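PDB 6K9Z: galactose-1-phosphate uridylyltransferase, which probably transfers uridylyl groups between UDP-glucose and hexose 1-phosphates such as galactose 1-phosphate, and binds zinc. Local coordinates for residues A29-P34 with V134-P139; V45-N50 with L78-T83. The protein carries 1 engineered substitution. All coordinates share one frame; numbering follows the deposited sequence.

How the interactions relate
The two interactions build adjoining parts of one site in the N-terminal half of the chain; their centres are about 11 Å apart. Interaction 1 joins the zinc-binding loop 29-34 to loop 134-139 and lines the base end of UDP. Interaction 2 pairs strands 46-49 and 78-81 and holds the ribose through Asn50. They touch directly. His138 NE2, on the ring that binds zinc, lies 2.7 Å from Thr83 O, a probable hydrogen bond. Val81 CG1 packs 3.5 Å from Phe32 O. Phe140, the engineered residue at the predicted active-site position, lies about 4 Å from the side chains of both Phe32 and Val79.

Interaction 1 of 2, residues A29-P34 with V134-P139; sequences ACPFCP and VSLTHP. With ZN (zinc ion), chain C; UDP (uridine-5'-diphosphate), chain G.
Cys30, Cys33 and His138 share a zinc ion in a Cys2His2 site built on a CxxC loop. Each sulfur, Cys30 SG and Cys33 SG, is 2.3 Å from the metal, and His138 ND1 is 2.1 Å from it. His86 supplies the fourth ligand. The zinc therefore ties loop 29-34 to loop 134-139, just ahead of strand 140-146. In His138, CG stands anti to the backbone N (chi1 -160°), which sets the ring beside the zinc. Cys33 SG lies in the ring plane, at its edge. Cys30 SG approaches obliquely.

Phe32 lies between the two cysteines in sequence. Its backbone N donates to Cys30 SG at 3.4 Å with an N-H...S angle of 156°, so this sulfur is held by both the metal and the loop. Phe32 CB sits over a face of the His138 ring, offset toward the rim, in a CH-pi contact 4.0 Å from the centroid. Phe32 O lies over the same face, nearest CE1. This buried carbonyl oxygen has no polar partner in the model. The ring is also fixed through NE2, which donates a hydrogen bond to Thr83 O; zinc on ND1 would be expected to polarise that N-H.

The rest of the contact lines the UDP pocket. Pro31 CG sits over the centre of one face of the Phe32 ring. The side chains of Phe32 and Leu136 cross at about a right angle, with Phe32 CE2 3.6 Å from Leu136 CD1. The two branches of Leu136 divide the work: CD2 rests on Pro31 CD, while CD1 also reaches the uracil base. Pro31 CB lies 3.4 Å from O4 of UDP, and Leu136 CD1 lies 3.5 Å from its C6.

Interaction 2 of 2, residues V45-N50 with L78-T83; sequences VLILPN and LVVVET. With UDP (uridine-5'-diphosphate), chain G.
Asn50 and Val79 meet at the UDP end of an antiparallel strand pair, Asn50 ND2 lying 3.7 Å from Val79 CG2. Asn50 reaches both ribose hydroxyls. Its OD1 accepts from O2' at 2.7 Å. Its ND2 points at O3' at a distance too short for an ordinary N-H...O bond, so the exact geometry there is doubtful. With CG anti to the backbone N (chi1 -166°), the amide is carried toward the ribose. OD1 also accepts from Tyr52 N. A water accepts from ND2 and donates to Leu78 O, linking the amide to the neighbouring strand. Val79 CG2 is the nearest atom of this residue to O2 of the base.

Behind this first shell, the ladder sets the register. Leu48 and Val79 form one hydrogen-bonded pair, with Val79 N to Leu48 O at 2.8 Å. Leu46 and Val81 form the other, with Val81 N to Leu46 O at 2.7 Å. Leu46, Leu48, Val79 and Val81 share one face, where Leu48 CD1 touches Val79 CB and CD2 meets Val81 CG2. On the other face Ile47 lies beside Val80. Ile47 CG2 also reaches Leu78 CD1, 3.7 Å away, the two side chains crossing obliquely.

Strand 46-49 is an outermost strand of the half-barrel sheet within this chain. Strand 76-81 lies between it and strand 140-146, where Val79 touches the engineered Phe140 and Val80 touches Ile143. Val45 packs on helix 96-114 at Ile102 and Ala105.

Interaction 1 of 2, residues A29-P34 with V134-P139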
# COMPACT_ATOMS: atom_id res chain seq x y z
N ALA A 29 -9.04 -26.83 -13.40
CA ALA A 29 -7.79 -27.63 -13.43
C ALA A 29 -6.66 -26.82 -12.78
O ALA A 29 -6.69 -25.59 -12.92
CB ALA A 29 -7.45 -28.01 -14.85
N CYS A 30 -5.69 -27.47 -12.11
CA CYS A 30 -4.61 -26.65 -11.48
C CYS A 30 -3.46 -26.50 -12.47
O CYS A 30 -2.92 -27.52 -12.94
CB CYS A 30 -4.13 -27.29 -10.19
SG CYS A 30 -2.73 -26.37 -9.53
N PRO A 31 -3.04 -25.26 -12.81
CA PRO A 31 -1.95 -25.05 -13.79
C PRO A 31 -0.55 -25.46 -13.29
O PRO A 31 0.43 -25.58 -14.12
CB PRO A 31 -2.01 -23.52 -14.06
CG PRO A 31 -2.51 -22.95 -12.75
CD PRO A 31 -3.52 -23.98 -12.25
N PHE A 32 -0.43 -25.66 -11.97
CA PHE A 32 0.86 -25.83 -11.25
C PHE A 32 1.06 -27.28 -10.78
O PHE A 32 2.18 -27.61 -10.47
CB PHE A 32 0.96 -24.88 -10.05
CG PHE A 32 0.85 -23.42 -10.42
CD1 PHE A 32 1.29 -22.97 -11.66
CD2 PHE A 32 0.32 -22.51 -9.51
CE1 PHE A 32 1.19 -21.62 -11.98
CE2 PHE A 32 0.22 -21.16 -9.84
CZ PHE A 32 0.66 -20.73 -11.07
N CYS A 33 0.03 -28.12 -10.79
CA CYS A 33 0.17 -29.56 -10.52
C CYS A 33 1.05 -30.24 -11.60
O CYS A 33 1.19 -29.77 -12.76
CB CYS A 33 -1.16 -30.26 -10.44
SG CYS A 33 -1.92 -30.16 -8.80
N PRO A 34 1.74 -31.33 -11.18
CA PRO A 34 2.48 -32.17 -12.12
C PRO A 34 1.49 -32.69 -13.16
O PRO A 34 0.41 -33.00 -12.78
CB PRO A 34 3.00 -33.31 -11.24
CG PRO A 34 3.11 -32.70 -9.87
CD PRO A 34 1.89 -31.79 -9.78
N VAL A 134 -5.63 -14.44 -3.36
CA VAL A 134 -5.01 -15.67 -3.92
C VAL A 134 -6.09 -16.73 -4.12
O VAL A 134 -6.40 -17.46 -3.14
CB VAL A 134 -3.86 -16.21 -3.06
CG1 VAL A 134 -3.13 -17.32 -3.82
CG2 VAL A 134 -2.93 -15.08 -2.68
N SER A 135 -6.54 -16.87 -5.35
CA SER A 135 -7.57 -17.86 -5.74
C SER A 135 -6.94 -19.24 -5.98
O SER A 135 -7.57 -20.22 -5.50
CB SER A 135 -8.41 -17.37 -6.91
OG SER A 135 -7.55 -16.83 -7.92
N LEU A 136 -5.71 -19.31 -6.56
CA LEU A 136 -5.08 -20.63 -6.83
C LEU A 136 -4.58 -21.23 -5.49
O LEU A 136 -3.88 -20.54 -4.76
CB LEU A 136 -3.92 -20.46 -7.82
CG LEU A 136 -4.28 -20.05 -9.24
CD1 LEU A 136 -3.04 -19.61 -9.98
CD2 LEU A 136 -4.98 -21.16 -10.02
N THR A 137 -4.89 -22.49 -5.20
CA THR A 137 -4.66 -23.11 -3.86
C THR A 137 -3.29 -23.83 -3.83
O THR A 137 -2.75 -24.09 -2.72
CB THR A 137 -5.87 -23.97 -3.49
OG1 THR A 137 -6.25 -24.89 -4.53
CG2 THR A 137 -7.07 -23.08 -3.21
N HIS A 138 -2.68 -24.08 -4.98
CA HIS A 138 -1.35 -24.75 -5.03
C HIS A 138 -0.32 -23.81 -4.44
O HIS A 138 -0.33 -22.63 -4.80
CB HIS A 138 -1.03 -25.16 -6.47
CG HIS A 138 0.01 -26.23 -6.57
ND1 HIS A 138 -0.26 -27.48 -7.02
CD2 HIS A 138 1.31 -26.19 -6.26
CE1 HIS A 138 0.85 -28.20 -7.02
NE2 HIS A 138 1.85 -27.44 -6.52
N PRO A 139 0.57 -24.29 -3.53
CA PRO A 139 1.62 -23.45 -2.94
C PRO A 139 2.54 -22.92 -4.04
O PRO A 139 3.13 -23.70 -4.78
CB PRO A 139 2.41 -24.39 -2.04
CG PRO A 139 1.42 -25.44 -1.68
CD PRO A 139 0.61 -25.64 -2.94
ZN ZN C . -2.03 -27.98 -8.08
N1 UDP G . -0.69 -17.84 -13.12
C2 UDP G . -0.02 -18.47 -14.17
N3 UDP G . -0.63 -19.36 -14.94
C4 UDP G . -1.90 -19.63 -14.73
C5 UDP G . -2.62 -19.01 -13.74
C6 UDP G . -1.96 -18.10 -12.94
O2 UDP G . 1.14 -18.29 -14.41
O4 UDP G . -2.47 -20.45 -15.43
C1' UDP G . -0.10 -16.81 -12.27
C2' UDP G . -0.97 -15.61 -12.63
O2' UDP G . -0.88 -15.07 -13.93
C3' UDP G . -0.57 -14.60 -11.59
C4' UDP G . -0.40 -15.44 -10.40
O4' UDP G . -0.37 -16.79 -10.88
O3' UDP G . 0.57 -13.87 -11.88
C5' UDP G . -1.62 -14.94 -9.66
O5' UDP G . -1.51 -13.53 -9.32
PA UDP G . -1.66 -12.13 -10.19
O1A UDP G . -2.72 -12.20 -11.27
O2A UDP G . -2.11 -11.14 -9.17
O3A UDP G . -0.16 -11.80 -10.74
PB UDP G . 0.43 -10.87 -11.84
O1B UDP G . -0.17 -11.42 -12.98
O2B UDP G . 1.90 -10.97 -11.79
O3B UDP G . -0.07 -9.56 -11.61

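Interaction 2 of 2, residues V45-N50 with L78-T83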
# COMPACT_ATOMS: atom_id res chain seq x y z
N VAL A 45 10.81 -28.76 -7.30
CA VAL A 45 10.53 -27.31 -7.42
C VAL A 45 10.60 -26.93 -8.89
O VAL A 45 11.45 -27.44 -9.60
CB VAL A 45 11.50 -26.45 -6.58
CG1 VAL A 45 11.29 -24.97 -6.82
CG2 VAL A 45 11.42 -26.79 -5.10
N LEU A 46 9.69 -26.07 -9.32
CA LEU A 46 9.63 -25.63 -10.72
C LEU A 46 9.56 -24.12 -10.76
O LEU A 46 8.73 -23.59 -10.05
CB LEU A 46 8.36 -26.25 -11.30
CG LEU A 46 8.46 -26.61 -12.76
CD1 LEU A 46 9.64 -27.54 -12.97
CD2 LEU A 46 7.16 -27.23 -13.24
N ILE A 47 10.40 -23.47 -11.57
CA ILE A 47 10.30 -22.01 -11.81
C ILE A 47 9.87 -21.85 -13.26
O ILE A 47 10.62 -22.29 -14.15
CB ILE A 47 11.60 -21.28 -11.45
CG1 ILE A 47 11.87 -21.48 -9.96
CG2 ILE A 47 11.54 -19.81 -11.86
CD1 ILE A 47 13.05 -20.73 -9.42
N LEU A 48 8.81 -21.23 -13.54
CA LEU A 48 8.24 -21.23 -14.90
C LEU A 48 7.64 -19.89 -15.23
O LEU A 48 7.36 -19.08 -14.34
CB LEU A 48 7.25 -22.38 -15.04
CG LEU A 48 6.02 -22.41 -14.17
CD1 LEU A 48 4.96 -21.47 -14.73
CD2 LEU A 48 5.47 -23.83 -14.22
N PRO A 49 7.58 -19.60 -16.53
CA PRO A 49 7.12 -18.30 -17.00
C PRO A 49 5.67 -18.04 -16.56
O PRO A 49 4.87 -18.94 -16.62
CB PRO A 49 7.17 -18.42 -18.53
CG PRO A 49 8.25 -19.44 -18.78
CD PRO A 49 8.14 -20.40 -17.62
N ASN A 50 5.40 -16.82 -16.10
CA ASN A 50 4.01 -16.47 -15.72
C ASN A 50 3.18 -16.42 -17.01
O ASN A 50 3.67 -15.86 -17.99
CB ASN A 50 3.95 -15.14 -14.96
CG ASN A 50 2.62 -14.91 -14.28
OD1 ASN A 50 1.58 -14.85 -14.93
ND2 ASN A 50 2.64 -14.80 -12.96
N LEU A 78 8.04 -14.77 -13.25
CA LEU A 78 8.19 -16.21 -13.00
C LEU A 78 7.30 -16.63 -11.83
O LEU A 78 7.10 -15.85 -10.88
CB LEU A 78 9.66 -16.53 -12.73
CG LEU A 78 10.68 -16.12 -13.80
CD1 LEU A 78 12.09 -16.42 -13.27
CD2 LEU A 78 10.43 -16.84 -15.09
N VAL A 79 6.83 -17.84 -11.90
CA VAL A 79 6.09 -18.54 -10.83
C VAL A 79 7.03 -19.59 -10.28
O VAL A 79 7.60 -20.39 -11.04
CB VAL A 79 4.77 -19.15 -11.32
CG1 VAL A 79 4.10 -19.92 -10.20
CG2 VAL A 79 3.86 -18.08 -11.86
N VAL A 80 7.17 -19.60 -8.96
CA VAL A 80 7.93 -20.63 -8.23
C VAL A 80 6.88 -21.62 -7.70
O VAL A 80 6.19 -21.25 -6.71
CB VAL A 80 8.74 -20.01 -7.09
CG1 VAL A 80 9.49 -21.07 -6.27
CG2 VAL A 80 9.67 -18.90 -7.59
N VAL A 81 6.79 -22.79 -8.31
CA VAL A 81 5.91 -23.88 -7.82
C VAL A 81 6.72 -24.58 -6.75
O VAL A 81 7.72 -25.25 -7.08
CB VAL A 81 5.41 -24.80 -8.93
CG1 VAL A 81 4.32 -25.73 -8.42
CG2 VAL A 81 4.96 -24.05 -10.16
N GLU A 82 6.26 -24.46 -5.51
CA GLU A 82 7.04 -24.75 -4.29
C GLU A 82 7.09 -26.24 -3.94
O GLU A 82 7.93 -26.58 -3.13
CB GLU A 82 6.45 -23.94 -3.16
CG GLU A 82 6.73 -22.46 -3.31
CD GLU A 82 5.96 -21.62 -2.30
OE1 GLU A 82 5.09 -22.21 -1.61
OE2 GLU A 82 6.34 -20.44 -2.09
N THR A 83 6.19 -27.04 -4.50
CA THR A 83 6.03 -28.49 -4.20
C THR A 83 5.14 -29.06 -5.29
O THR A 83 4.28 -28.34 -5.78
CB THR A 83 5.38 -28.72 -2.83
OG1 THR A 83 5.06 -30.10 -2.68
CG2 THR A 83 4.09 -27.93 -2.67
N1 UDP G . -0.69 -17.84 -13.12
C2 UDP G . -0.02 -18.47 -14.17
N3 UDP G . -0.63 -19.36 -14.94
C4 UDP G . -1.90 -19.63 -14.73
C5 UDP G . -2.62 -19.01 -13.74
C6 UDP G . -1.96 -18.10 -12.94
O2 UDP G . 1.14 -18.29 -14.41
O4 UDP G . -2.47 -20.45 -15.43
C1' UDP G . -0.10 -16.81 -12.27
C2' UDP G . -0.97 -15.61 -12.63
O2' UDP G . -0.88 -15.07 -13.93
C3' UDP G . -0.57 -14.60 -11.59
C4' UDP G . -0.40 -15.44 -10.40
O4' UDP G . -0.37 -16.79 -10.88
O3' UDP G . 0.57 -13.87 -11.88
C5' UDP G . -1.62 -14.94 -9.66
O5' UDP G . -1.51 -13.53 -9.32
PA UDP G . -1.66 -12.13 -10.19
O1A UDP G . -2.72 -12.20 -11.27
O2A UDP G . -2.11 -11.14 -9.17
O3A UDP G . -0.16 -11.80 -10.74
PB UDP G . 0.43 -10.87 -11.84
O1B UDP G . -0.17 -11.42 -12.98
O2B UDP G . 1.90 -10.97 -11.79
O3B UDP G . -0.07 -9.56 -11.61
O HOH W 1 5.23 -13.98 -11.59